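Local structure of protein LRIM1 (Anopheles gambiae, 3O53) at residues A106-I111 with L127-I132; T133-L138 with N154-V159; W218-N223 with H241-G246. The protein regulates complement-like immunity in the mosquito as a heterodimer with APL1C; this chain is the leucine-rich repeat domain of LRIM1. All coordinates share one frame; numbering follows the deposited sequence.

From the N terminus, the three contacts follow one another along the chain without nesting or crossing, and each ties a piece of the leucine-rich repeat solenoid to its counterpart one coil further on. Contact 1 closes a loop of 15 residues between 106-111 and 127-132, joining the turns that leave strands 103-105 and 123-126. Contact 2 opens directly afterwards: 133-138 meets 154-159 beyond another 15 residues. These two touch, I132 O lying 2.9 Å from E155 N, a probable hydrogen bond. Contact 3 stands apart, its centre about 21 Å from that of contact 2, and pairs strand 218-220 with strand 241-243 near the C-terminal end of the repeats.

Contact 1 (A106-I111 with L127-I132); sequences AANNNI and LANNKI
N130 reaches from 127-132 into the bend of 106-111, where its carboxamide meets backbone polar groups at both ends. ND2 donates to A106 O at 2.9 Å, close to its own amide plane. Its other bond runs back to L127 O at 3.0 Å, coming from above that carbonyl's plane. OD1 accepts from I111 N at 3.0 Å in a fairly straight bond and, weakly, from N109 N, so the flat group is held from several directions and its rotation is fixed. CG of N130 stands beside the backbone N (chi1 -84°), and the side chain runs alongside that of I111, both pointing the same way. CD1 of I111 also meets CD2 of L127 at 4.0 Å, the two side chains crossing at about a right angle, and A106 CB touches the same leucine methyl.

N129 ND2 donates to N108 OD1 at 3.0 Å from above the carbonyl plane, the two amides being turned 75° apart; N108 ND2 is bonded in turn to N89 OD1. Backbone bonds from N108 N to A128 O and from K131 N to I111 O (2.8 Å) flank N130, and a water donates to both N109 O and N129 O.

The pattern recurs on the coils before and after: N109 binds L87 O and V92 N of the coil before it, and N154, one coil on, binds L127 O and I132 N, the asparagine ladder of leucine-rich repeats. Both turns follow adjacent parallel strands, 103-105 and 123-126, while L95 of strand 91-97 packs against A106 and I111.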
ATOM      1  N   ALA A 106       4.922  -2.033  -9.582  1.00 35.18           N
ATOM      2  CA  ALA A 106       6.237  -2.556  -9.231  1.00 37.30           C
ATOM      3  C   ALA A 106       6.128  -3.578  -8.111  1.00 36.75           C
ATOM      4  O   ALA A 106       6.946  -3.605  -7.197  1.00 32.36           O
ATOM      5  CB  ALA A 106       7.175  -1.423  -8.839  1.00 29.76           C
ATOM      6  N   ALA A 107       5.105  -4.419  -8.196  1.00 29.97           N
ATOM      7  CA  ALA A 107       4.910  -5.491  -7.237  1.00 30.99           C
ATOM      8  C   ALA A 107       5.920  -6.601  -7.498  1.00 30.91           C
ATOM      9  O   ALA A 107       6.415  -6.753  -8.618  1.00 28.29           O
ATOM     10  CB  ALA A 107       3.464  -6.039  -7.343  1.00 25.39           C
ATOM     11  N   ASN A 108       6.222  -7.376  -6.464  1.00 28.91           N
ATOM     12  CA  ASN A 108       7.047  -8.568  -6.621  1.00 33.71           C
ATOM     13  C   ASN A 108       8.448  -8.248  -7.106  1.00 33.89           C
ATOM     14  O   ASN A 108       8.953  -8.854  -8.048  1.00 33.61           O
ATOM     15  CB  ASN A 108       6.363  -9.556  -7.566  1.00 33.42           C
ATOM     16  CG  ASN A 108       4.950  -9.867  -7.132  1.00 38.56           C
ATOM     17  OD1 ASN A 108       4.615  -9.742  -5.956  1.00 40.03           O
ATOM     18  ND2 ASN A 108       4.110 -10.266  -8.071  1.00 43.98           N
ATOM     19  N   ASN A 109       9.074  -7.284  -6.444  1.00 30.06           N
ATOM     20  CA  ASN A 109      10.482  -7.004  -6.661  1.00 28.98           C
ATOM     21  C   ASN A 109      11.247  -7.153  -5.337  1.00 27.03           C
ATOM     22  O   ASN A 109      10.772  -7.837  -4.439  1.00 28.99           O
ATOM     23  CB  ASN A 109      10.648  -5.616  -7.278  1.00 27.99           C
ATOM     24  CG  ASN A 109      10.448  -5.632  -8.783  1.00 34.70           C
ATOM     25  OD1 ASN A 109      11.411  -5.713  -9.536  1.00 32.45           O
ATOM     26  ND2 ASN A 109       9.196  -5.558  -9.226  1.00 31.77           N
ATOM     27  N   ASN A 110      12.436  -6.553  -5.240  1.00 29.43           N
ATOM     28  CA  ASN A 110      13.202  -6.509  -3.986  1.00 32.91           C
ATOM     29  C   ASN A 110      13.263  -5.080  -3.438  1.00 32.27           C
ATOM     30  O   ASN A 110      14.230  -4.710  -2.770  1.00 28.13           O
ATOM     31  CB  ASN A 110      14.663  -6.949  -4.202  1.00 34.69           C
ATOM     32  CG  ASN A 110      14.802  -8.385  -4.667  1.00 48.01           C
ATOM     33  OD1 ASN A 110      13.817  -9.050  -4.996  1.00 47.60           O
ATOM     34  ND2 ASN A 110      16.052  -8.868  -4.705  1.00 63.90           N
ATOM     35  N   ILE A 111      12.248  -4.274  -3.725  1.00 28.11           N
ATOM     36  CA  ILE A 111      12.378  -2.827  -3.569  1.00 29.57           C
ATOM     37  C   ILE A 111      12.452  -2.372  -2.117  1.00 30.79           C
ATOM     38  O   ILE A 111      11.609  -2.724  -1.300  1.00 27.55           O
ATOM     39  CB  ILE A 111      11.234  -2.080  -4.286  1.00 30.10           C
ATOM     40  CG1 ILE A 111      11.436  -2.137  -5.804  1.00 37.31           C
ATOM     41  CG2 ILE A 111      11.155  -0.626  -3.806  1.00 21.83           C
ATOM     42  CD1 ILE A 111      10.197  -1.747  -6.603  1.00 31.27           C
ATOM     43  N   LEU A 127       3.049  -1.425  -4.890  1.00 22.57           N
ATOM     44  CA  LEU A 127       4.318  -1.942  -4.400  1.00 24.84           C
ATOM     45  C   LEU A 127       4.162  -3.191  -3.527  1.00 28.06           C
ATOM     46  O   LEU A 127       4.976  -3.435  -2.634  1.00 28.44           O
ATOM     47  CB  LEU A 127       5.037  -0.855  -3.587  1.00 22.38           C
ATOM     48  CG  LEU A 127       5.635   0.299  -4.402  1.00 26.41           C
ATOM     49  CD1 LEU A 127       6.019   1.470  -3.477  1.00 25.07           C
ATOM     50  CD2 LEU A 127       6.838  -0.191  -5.203  1.00 27.12           C
ATOM     51  N   ALA A 128       3.126  -3.981  -3.765  1.00 23.39           N
ATOM     52  CA  ALA A 128       2.924  -5.179  -2.961  1.00 31.03           C
ATOM     53  C   ALA A 128       4.163  -6.068  -3.055  1.00 33.67           C
ATOM     54  O   ALA A 128       4.801  -6.135  -4.094  1.00 28.63           O
ATOM     55  CB  ALA A 128       1.707  -5.946  -3.424  1.00 29.34           C
ATOM     56  N   ASN A 129       4.494  -6.736  -1.954  1.00 32.05           N
ATOM     57  CA  ASN A 129       5.488  -7.804  -1.959  1.00 26.53           C
ATOM     58  C   ASN A 129       6.872  -7.306  -2.346  1.00 27.14           C
ATOM     59  O   ASN A 129       7.425  -7.708  -3.367  1.00 28.85           O
ATOM     60  CB  ASN A 129       5.067  -8.934  -2.908  1.00 29.48           C
ATOM     61  CG  ASN A 129       5.840 -10.213  -2.649  1.00 34.27           C
ATOM     62  OD1 ASN A 129       6.390 -10.396  -1.565  1.00 28.99           O
ATOM     63  ND2 ASN A 129       5.884 -11.102  -3.633  1.00 32.52           N
ATOM     64  N   ASN A 130       7.408  -6.412  -1.527  1.00 25.26           N
ATOM     65  CA  ASN A 130       8.730  -5.870  -1.727  1.00 29.19           C
ATOM     66  C   ASN A 130       9.463  -5.875  -0.376  1.00 34.55           C
ATOM     67  O   ASN A 130       9.101  -6.643   0.508  1.00 32.12           O
ATOM     68  CB  ASN A 130       8.629  -4.473  -2.336  1.00 25.22           C
ATOM     69  CG  ASN A 130       8.474  -4.514  -3.846  1.00 32.12           C
ATOM     70  OD1 ASN A 130       9.388  -4.917  -4.555  1.00 28.32           O
ATOM     71  ND2 ASN A 130       7.306  -4.105  -4.341  1.00 27.41           N
ATOM     72  N   LYS A 131      10.479  -5.033  -0.220  1.00 27.32           N
ATOM     73  CA  LYS A 131      11.262  -4.998   1.016  1.00 32.53           C
ATOM     74  C   LYS A 131      11.205  -3.628   1.690  1.00 26.76           C
ATOM     75  O   LYS A 131      12.174  -3.182   2.283  1.00 27.19           O
ATOM     76  CB  LYS A 131      12.725  -5.354   0.730  1.00 37.25           C
ATOM     77  CG  LYS A 131      12.907  -6.604  -0.112  1.00 45.48           C
ATOM     78  CD  LYS A 131      12.457  -7.851   0.618  1.00 62.52           C
ATOM     79  CE  LYS A 131      13.565  -8.439   1.472  1.00 85.31           C
ATOM     80  NZ  LYS A 131      13.187  -9.776   2.014  1.00 94.92           N
ATOM     81  N   ILE A 132      10.063  -2.965   1.591  1.00 23.96           N
ATOM     82  CA  ILE A 132       9.897  -1.658   2.195  1.00 25.21           C
ATOM     83  C   ILE A 132       9.749  -1.833   3.709  1.00 23.86           C
ATOM     84  O   ILE A 132       8.944  -2.637   4.173  1.00 20.61           O
ATOM     85  CB  ILE A 132       8.670  -0.937   1.570  1.00 24.55           C
ATOM     86  CG1 ILE A 132       8.996  -0.578   0.113  1.00 32.37           C
ATOM     87  CG2 ILE A 132       8.298   0.331   2.359  1.00 21.34           C
ATOM     88  CD1 ILE A 132       7.788  -0.201  -0.714  1.00 37.47           C
TER
HETATM   89  O   HOH W   1       8.940  -9.913  -4.444  1.00 44.08           O

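Contact 2 (T133-L138 with N154-V159); sequences TMLRDL and NEIDTV
T133 and I156 bring the two backbones closest together, but no direct hydrogen bond joins the segments. Two CA-H...O contacts take that place: I156 CA approaches T133 O at 3.5 Å, and T133 CA approaches E155 O at 3.6 Å.

Water supplies the polar links. One molecule donates to T133 O at 2.6 Å and accepts from T158 N; a second accepts from L135 N and donates to T158 O, also at 2.6 Å. The two backbones, diverging beyond T133, are thus bridged twice at T158.

Apolar contacts are looser. CD1 of L135 meets CG1 of V159 at 4.2 Å, a branch that lies anti to the valine's backbone N (chi1 168°). CD2 of L135 comes near CD1 of I156, whose CG1 lies against the backbone where T133 joins M134. CG2 of T133 lies near E155 CB, and also near its carboxylate OE1.

Within 133-138, D137 OD2 accepts from T133 N at 2.9 Å and weakly from M134 N, which steadies the bend leading into the 3-10 turn 135-137. The contact joins successive coils of the leucine-rich repeat solenoid, in the connections that follow the asparagine turns: 133-138 leads from strand 123-126 to strand 146-150, whereas 154-159 runs into strand 158-160, paired in parallel with strand 183-185.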
ATOM      1  N   THR A 133      10.537  -1.095   4.482  1.00 24.06           N
ATOM      2  CA  THR A 133      10.459  -1.202   5.938  1.00 24.44           C
ATOM      3  C   THR A 133       9.932   0.069   6.610  1.00 22.53           C
ATOM      4  O   THR A 133       9.653   0.064   7.796  1.00 23.03           O
ATOM      5  CB  THR A 133      11.836  -1.544   6.521  1.00 31.92           C
ATOM      6  OG1 THR A 133      12.727  -0.446   6.309  1.00 28.30           O
ATOM      7  CG2 THR A 133      12.406  -2.782   5.840  1.00 38.63           C
ATOM      8  N   MET A 134       9.793   1.156   5.858  1.00 21.11           N
ATOM      9  CA  MET A 134       9.249   2.388   6.414  1.00 21.64           C
ATOM     10  C   MET A 134       8.697   3.268   5.291  1.00 25.47           C
ATOM     11  O   MET A 134       9.147   3.182   4.144  1.00 22.50           O
ATOM     12  CB  MET A 134      10.323   3.141   7.237  1.00 23.94           C
ATOM     13  CG  MET A 134      11.563   3.597   6.476  1.00 38.67           C
ATOM     14  SD  MET A 134      12.729   4.584   7.487  1.00 45.80           S
ATOM     15  CE  MET A 134      12.901   3.577   8.933  1.00 29.46           C
ATOM     16  N   LEU A 135       7.716   4.102   5.617  1.00 23.01           N
ATOM     17  CA  LEU A 135       7.120   4.979   4.615  1.00 23.32           C
ATOM     18  C   LEU A 135       8.156   5.925   4.009  1.00 26.10           C
ATOM     19  O   LEU A 135       8.048   6.274   2.842  1.00 28.56           O
ATOM     20  CB  LEU A 135       5.933   5.762   5.192  1.00 27.67           C
ATOM     21  CG  LEU A 135       4.687   4.919   5.485  1.00 31.36           C
ATOM     22  CD1 LEU A 135       3.515   5.794   5.961  1.00 28.45           C
ATOM     23  CD2 LEU A 135       4.283   4.095   4.261  1.00 28.70           C
ATOM     24  N   ARG A 136       9.176   6.314   4.778  1.00 24.33           N
ATOM     25  CA  ARG A 136      10.246   7.160   4.225  1.00 25.23           C
ATOM     26  C   ARG A 136      11.224   6.437   3.270  1.00 22.13           C
ATOM     27  O   ARG A 136      12.125   7.059   2.726  1.00 26.13           O
ATOM     28  CB  ARG A 136      11.026   7.847   5.351  1.00 24.55           C
ATOM     29  CG  ARG A 136      10.242   8.947   6.040  1.00 30.71           C
ATOM     30  CD  ARG A 136      10.973   9.417   7.286  1.00 34.75           C
ATOM     31  NE  ARG A 136      11.089   8.346   8.267  1.00 32.81           N
ATOM     32  CZ  ARG A 136      11.979   8.319   9.253  1.00 33.41           C
ATOM     33  NH1 ARG A 136      12.876   9.295   9.396  1.00 28.57           N
ATOM     34  NH2 ARG A 136      11.992   7.292  10.084  1.00 30.41           N
ATOM     35  N   ASP A 137      11.062   5.131   3.068  1.00 23.19           N
ATOM     36  CA  ASP A 137      11.715   4.469   1.930  1.00 22.81           C
ATOM     37  C   ASP A 137      11.209   5.053   0.601  1.00 25.71           C
ATOM     38  O   ASP A 137      11.896   5.000  -0.422  1.00 30.81           O
ATOM     39  CB  ASP A 137      11.449   2.961   1.969  1.00 26.40           C
ATOM     40  CG  ASP A 137      12.233   2.268   3.066  1.00 29.98           C
ATOM     41  OD1 ASP A 137      13.121   2.904   3.663  1.00 27.62           O
ATOM     42  OD2 ASP A 137      11.973   1.086   3.317  1.00 27.59           O
ATOM     43  N   LEU A 138       9.992   5.585   0.626  1.00 23.08           N
ATOM     44  CA  LEU A 138       9.453   6.372  -0.488  1.00 23.40           C
ATOM     45  C   LEU A 138       9.872   7.819  -0.276  1.00 27.70           C
ATOM     46  O   LEU A 138       9.731   8.333   0.826  1.00 25.13           O
ATOM     47  CB  LEU A 138       7.923   6.282  -0.508  1.00 26.31           C
ATOM     48  CG  LEU A 138       7.323   5.077  -1.238  1.00 33.56           C
ATOM     49  CD1 LEU A 138       7.884   3.774  -0.718  1.00 30.83           C
ATOM     50  CD2 LEU A 138       5.799   5.100  -1.126  1.00 31.37           C
ATOM     51  N   ASN A 154       4.767  -6.081   2.780  1.00 27.15           N
ATOM     52  CA  ASN A 154       6.103  -5.541   2.960  1.00 26.02           C
ATOM     53  C   ASN A 154       6.543  -5.765   4.403  1.00 24.70           C
ATOM     54  O   ASN A 154       6.007  -6.628   5.089  1.00 29.81           O
ATOM     55  CB  ASN A 154       6.161  -4.071   2.515  1.00 20.97           C
ATOM     56  CG  ASN A 154       6.346  -3.941   1.010  1.00 24.29           C
ATOM     57  OD1 ASN A 154       7.451  -4.095   0.493  1.00 26.75           O
ATOM     58  ND2 ASN A 154       5.262  -3.668   0.300  1.00 19.24           N
ATOM     59  N   GLU A 155       7.545  -5.028   4.857  1.00 19.22           N
ATOM     60  CA  GLU A 155       8.090  -5.259   6.184  1.00 27.97           C
ATOM     61  C   GLU A 155       8.013  -4.007   7.049  1.00 27.22           C
ATOM     62  O   GLU A 155       8.889  -3.754   7.880  1.00 24.35           O
ATOM     63  CB  GLU A 155       9.536  -5.725   6.060  1.00 36.13           C
ATOM     64  CG  GLU A 155       9.664  -7.089   5.405  1.00 70.49           C
ATOM     65  CD  GLU A 155      11.088  -7.418   5.017  1.00 99.72           C
ATOM     66  OE1 GLU A 155      12.009  -6.713   5.481  1.00 98.88           O
ATOM     67  OE2 GLU A 155      11.285  -8.379   4.246  1.00116.78           O
ATOM     68  N   ILE A 156       6.964  -3.223   6.857  1.00 20.28           N
ATOM     69  CA  ILE A 156       6.824  -1.975   7.595  1.00 23.04           C
ATOM     70  C   ILE A 156       6.546  -2.219   9.098  1.00 26.82           C
ATOM     71  O   ILE A 156       5.741  -3.057   9.470  1.00 23.24           O
ATOM     72  CB  ILE A 156       5.744  -1.084   6.935  1.00 26.87           C
ATOM     73  CG1 ILE A 156       6.203  -0.728   5.510  1.00 24.13           C
ATOM     74  CG2 ILE A 156       5.501   0.193   7.757  1.00 20.86           C
ATOM     75  CD1 ILE A 156       5.077  -0.240   4.615  1.00 24.14           C
ATOM     76  N   ASP A 157       7.246  -1.480   9.950  1.00 23.05           N
ATOM     77  CA  ASP A 157       7.197  -1.707  11.390  1.00 23.60           C
ATOM     78  C   ASP A 157       6.313  -0.684  12.088  1.00 23.88           C
ATOM     79  O   ASP A 157       5.717  -0.966  13.128  1.00 24.84           O
ATOM     80  CB  ASP A 157       8.620  -1.636  11.967  1.00 39.13           C
ATOM     81  CG  ASP A 157       8.754  -2.379  13.272  1.00 56.01           C
ATOM     82  OD1 ASP A 157       8.361  -3.563  13.324  1.00 67.04           O
ATOM     83  OD2 ASP A 157       9.251  -1.784  14.245  1.00 69.59           O
ATOM     84  N   THR A 158       6.231   0.517  11.525  1.00 23.32           N
ATOM     85  CA  THR A 158       5.381   1.549  12.103  1.00 26.03           C
ATOM     86  C   THR A 158       4.860   2.479  11.019  1.00 28.90           C
ATOM     87  O   THR A 158       5.409   2.546   9.917  1.00 28.34           O
ATOM     88  CB  THR A 158       6.131   2.394  13.178  1.00 34.98           C
ATOM     89  OG1 THR A 158       7.068   3.263  12.542  1.00 34.09           O
ATOM     90  CG2 THR A 158       6.875   1.512  14.163  1.00 33.51           C
ATOM     91  N   VAL A 159       3.788   3.194  11.344  1.00 24.73           N
ATOM     92  CA  VAL A 159       3.168   4.125  10.417  1.00 25.99           C
ATOM     93  C   VAL A 159       2.928   5.466  11.101  1.00 35.63           C
ATOM     94  O   VAL A 159       2.385   5.523  12.199  1.00 36.45           O
ATOM     95  CB  VAL A 159       1.811   3.592   9.909  1.00 28.95           C
ATOM     96  CG1 VAL A 159       1.038   4.699   9.168  1.00 25.89           C
ATOM     97  CG2 VAL A 159       2.034   2.384   8.999  1.00 30.05           C
TER
HETATM   98  O   HOH W   2       8.667   1.252   9.914  1.00 34.32           O
HETATM   99  O   HOH W   3       7.172   3.924   8.543  1.00 31.64           O

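Contact 3 (W218-N223 with H241-G246); sequences WISLRN and HFDLRG
D243 OD1, which packs against R222 CB across the contact, is gripped twice by R245: the backbone N and NE (3.0 Å) reach it from opposite faces of the carboxylate plane. The first bond makes an Asx turn. NH2 of R245 adds a salt bridge to D243 OD2 at 2.9 Å, on the syn lone pair, so the arginine holds the carboxylate side-on. The guanidinium thus fixed lies flat on that of R222, centres 3.7 Å apart and planes at 21°; the nearby carboxylate probably eases the repulsion of the two like charges.

Strands 218-220 and 241-243 are the last neighbouring parallel pair in the row of repeat strands, their axes only 4° apart. I219 N donates to H241 O, D243 N to I219 O at 3.1 Å, and L221 N to D243 O at 2.9 Å. I219 and F242 pack side by side on one face, CG2 to CD1 at 3.5 Å, in the inward positions of the leucine-rich pattern.

On the face that carries W218, S220, H241 and D243, the five-membered ring of W218 stacks offset on H241, nearly parallel, with NE1 over the imidazole's centre. CG anti to the backbone N in both paired residues (W218 chi1 -168°) sends the rings the same way, side by side. H241 ND1 is hydrogen-bonded to K274 NZ from helix 262-276.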
ATOM      1  N   TRP A 218     -14.512   1.671   4.117  1.00 31.62           N
ATOM      2  CA  TRP A 218     -14.047   0.313   4.360  1.00 28.25           C
ATOM      3  C   TRP A 218     -12.800   0.407   5.230  1.00 29.65           C
ATOM      4  O   TRP A 218     -11.865   1.121   4.883  1.00 27.88           O
ATOM      5  CB  TRP A 218     -13.719  -0.328   3.008  1.00 26.93           C
ATOM      6  CG  TRP A 218     -13.470  -1.824   2.967  1.00 30.59           C
ATOM      7  CD1 TRP A 218     -14.300  -2.774   2.441  1.00 33.33           C
ATOM      8  CD2 TRP A 218     -12.286  -2.522   3.395  1.00 28.28           C
ATOM      9  NE1 TRP A 218     -13.722  -4.020   2.546  1.00 31.99           N
ATOM     10  CE2 TRP A 218     -12.488  -3.891   3.120  1.00 25.55           C
ATOM     11  CE3 TRP A 218     -11.088  -2.120   4.000  1.00 26.69           C
ATOM     12  CZ2 TRP A 218     -11.533  -4.863   3.429  1.00 25.28           C
ATOM     13  CZ3 TRP A 218     -10.136  -3.088   4.301  1.00 24.81           C
ATOM     14  CH2 TRP A 218     -10.364  -4.443   4.016  1.00 22.07           C
ATOM     15  N   ILE A 219     -12.798  -0.275   6.373  1.00 23.96           N
ATOM     16  CA  ILE A 219     -11.606  -0.330   7.199  1.00 27.23           C
ATOM     17  C   ILE A 219     -11.479  -1.703   7.844  1.00 27.69           C
ATOM     18  O   ILE A 219     -12.466  -2.281   8.294  1.00 25.70           O
ATOM     19  CB  ILE A 219     -11.600   0.761   8.287  1.00 24.91           C
ATOM     20  CG1 ILE A 219     -10.322   0.664   9.132  1.00 21.55           C
ATOM     21  CG2 ILE A 219     -12.811   0.634   9.194  1.00 28.06           C
ATOM     22  CD1 ILE A 219     -10.173   1.782  10.134  1.00 23.25           C
ATOM     23  N   SER A 220     -10.255  -2.220   7.886  1.00 27.47           N
ATOM     24  CA  SER A 220      -9.990  -3.479   8.574  1.00 26.86           C
ATOM     25  C   SER A 220      -8.740  -3.398   9.443  1.00 25.29           C
ATOM     26  O   SER A 220      -7.680  -2.961   8.998  1.00 23.52           O
ATOM     27  CB  SER A 220      -9.819  -4.618   7.575  1.00 28.27           C
ATOM     28  OG  SER A 220      -9.586  -5.837   8.260  1.00 26.82           O
ATOM     29  N   LEU A 221      -8.891  -3.789  10.697  1.00 24.33           N
ATOM     30  CA  LEU A 221      -7.759  -4.063  11.554  1.00 25.29           C
ATOM     31  C   LEU A 221      -7.853  -5.522  11.995  1.00 26.65           C
ATOM     32  O   LEU A 221      -7.425  -5.887  13.085  1.00 23.14           O
ATOM     33  CB  LEU A 221      -7.746  -3.112  12.758  1.00 28.57           C
ATOM     34  CG  LEU A 221      -7.139  -1.722  12.507  1.00 34.60           C
ATOM     35  CD1 LEU A 221      -8.068  -0.867  11.654  1.00 41.07           C
ATOM     36  CD2 LEU A 221      -6.834  -1.012  13.826  1.00 35.87           C
ATOM     37  N   ARG A 222      -8.409  -6.365  11.130  1.00 25.48           N
ATOM     38  CA  ARG A 222      -8.551  -7.779  11.449  1.00 21.96           C
ATOM     39  C   ARG A 222      -7.203  -8.415  11.749  1.00 28.23           C
ATOM     40  O   ARG A 222      -6.206  -8.061  11.129  1.00 26.96           O
ATOM     41  CB  ARG A 222      -9.210  -8.530  10.285  1.00 23.53           C
ATOM     42  CG  ARG A 222      -9.285 -10.038  10.503  1.00 29.52           C
ATOM     43  CD  ARG A 222      -9.623 -10.761   9.217  1.00 33.72           C
ATOM     44  NE  ARG A 222      -9.937 -12.171   9.430  1.00 28.38           N
ATOM     45  CZ  ARG A 222     -10.054 -13.057   8.444  1.00 36.42           C
ATOM     46  NH1 ARG A 222      -9.869 -12.672   7.185  1.00 35.13           N
ATOM     47  NH2 ARG A 222     -10.358 -14.320   8.708  1.00 30.47           N
ATOM     48  N   ASN A 223      -7.176  -9.353  12.698  1.00 21.24           N
ATOM     49  CA  ASN A 223      -5.962 -10.127  12.982  1.00 23.33           C
ATOM     50  C   ASN A 223      -4.760  -9.254  13.312  1.00 24.89           C
ATOM     51  O   ASN A 223      -3.637  -9.496  12.857  1.00 24.50           O
ATOM     52  CB  ASN A 223      -5.646 -11.090  11.834  1.00 23.99           C
ATOM     53  CG  ASN A 223      -6.608 -12.281  11.810  1.00 28.86           C
ATOM     54  OD1 ASN A 223      -7.450 -12.411  12.689  1.00 30.23           O
ATOM     55  ND2 ASN A 223      -6.492 -13.134  10.810  1.00 29.83           N
ATOM     56  N   HIS A 241     -18.115  -1.093   5.921  1.00 30.76           N
ATOM     57  CA  HIS A 241     -17.354  -2.315   6.183  1.00 28.97           C
ATOM     58  C   HIS A 241     -16.363  -2.018   7.301  1.00 30.58           C
ATOM     59  O   HIS A 241     -15.534  -1.115   7.189  1.00 30.92           O
ATOM     60  CB  HIS A 241     -16.645  -2.789   4.901  1.00 29.27           C
ATOM     61  CG  HIS A 241     -15.776  -3.999   5.087  1.00 29.23           C
ATOM     62  ND1 HIS A 241     -16.116  -5.244   4.598  1.00 29.46           N
ATOM     63  CD2 HIS A 241     -14.573  -4.152   5.694  1.00 27.01           C
ATOM     64  CE1 HIS A 241     -15.164  -6.112   4.894  1.00 30.03           C
ATOM     65  NE2 HIS A 241     -14.218  -5.477   5.566  1.00 26.45           N
ATOM     66  N   PHE A 242     -16.481  -2.758   8.395  1.00 27.78           N
ATOM     67  CA  PHE A 242     -15.729  -2.475   9.598  1.00 29.94           C
ATOM     68  C   PHE A 242     -15.341  -3.814  10.208  1.00 32.87           C
ATOM     69  O   PHE A 242     -16.186  -4.520  10.753  1.00 33.86           O
ATOM     70  CB  PHE A 242     -16.602  -1.651  10.554  1.00 31.67           C
ATOM     71  CG  PHE A 242     -15.887  -1.152  11.783  1.00 26.86           C
ATOM     72  CD1 PHE A 242     -15.182   0.039  11.759  1.00 27.65           C
ATOM     73  CD2 PHE A 242     -15.955  -1.860  12.973  1.00 26.64           C
ATOM     74  CE1 PHE A 242     -14.544   0.504  12.899  1.00 32.80           C
ATOM     75  CE2 PHE A 242     -15.327  -1.401  14.113  1.00 28.36           C
ATOM     76  CZ  PHE A 242     -14.620  -0.220  14.086  1.00 29.82           C
ATOM     77  N   ASP A 243     -14.058  -4.164  10.117  1.00 26.93           N
ATOM     78  CA  ASP A 243     -13.616  -5.512  10.482  1.00 27.40           C
ATOM     79  C   ASP A 243     -12.508  -5.490  11.541  1.00 31.95           C
ATOM     80  O   ASP A 243     -11.347  -5.214  11.229  1.00 25.09           O
ATOM     81  CB  ASP A 243     -13.119  -6.231   9.227  1.00 24.04           C
ATOM     82  CG  ASP A 243     -12.894  -7.711   9.442  1.00 27.71           C
ATOM     83  OD1 ASP A 243     -12.958  -8.160  10.600  1.00 27.28           O
ATOM     84  OD2 ASP A 243     -12.635  -8.425   8.443  1.00 28.72           O
ATOM     85  N   LEU A 244     -12.879  -5.805  12.780  1.00 33.98           N
ATOM     86  CA  LEU A 244     -11.931  -5.896  13.890  1.00 31.83           C
ATOM     87  C   LEU A 244     -11.870  -7.315  14.432  1.00 32.08           C
ATOM     88  O   LEU A 244     -11.566  -7.522  15.607  1.00 30.74           O
ATOM     89  CB  LEU A 244     -12.346  -4.967  15.030  1.00 30.64           C
ATOM     90  CG  LEU A 244     -12.519  -3.494  14.707  1.00 33.99           C
ATOM     91  CD1 LEU A 244     -12.782  -2.713  15.983  1.00 39.91           C
ATOM     92  CD2 LEU A 244     -11.296  -2.953  13.984  1.00 30.48           C
ATOM     93  N   ARG A 245     -12.199  -8.293  13.591  1.00 26.88           N
ATOM     94  CA  ARG A 245     -12.128  -9.688  13.992  1.00 27.63           C
ATOM     95  C   ARG A 245     -10.686 -10.064  14.320  1.00 28.01           C
ATOM     96  O   ARG A 245      -9.763  -9.418  13.846  1.00 27.13           O
ATOM     97  CB  ARG A 245     -12.628 -10.590  12.863  1.00 29.35           C
ATOM     98  CG  ARG A 245     -14.125 -10.543  12.620  1.00 25.59           C
ATOM     99  CD  ARG A 245     -14.464 -11.454  11.464  1.00 27.94           C
ATOM    100  NE  ARG A 245     -13.741 -11.046  10.260  1.00 31.93           N
ATOM    101  CZ  ARG A 245     -13.480 -11.834   9.223  1.00 35.28           C
ATOM    102  NH1 ARG A 245     -13.870 -13.102   9.216  1.00 35.93           N
ATOM    103  NH2 ARG A 245     -12.819 -11.345   8.183  1.00 39.12           N
ATOM    104  N   GLY A 246     -10.505 -11.098  15.140  1.00 22.76           N
ATOM    105  CA  GLY A 246      -9.197 -11.686  15.363  1.00 25.89           C
ATOM    106  C   GLY A 246      -8.284 -10.940  16.328  1.00 24.58           C
ATOM    107  O   GLY A 246      -7.076 -11.130  16.306  1.00 27.88           O
TER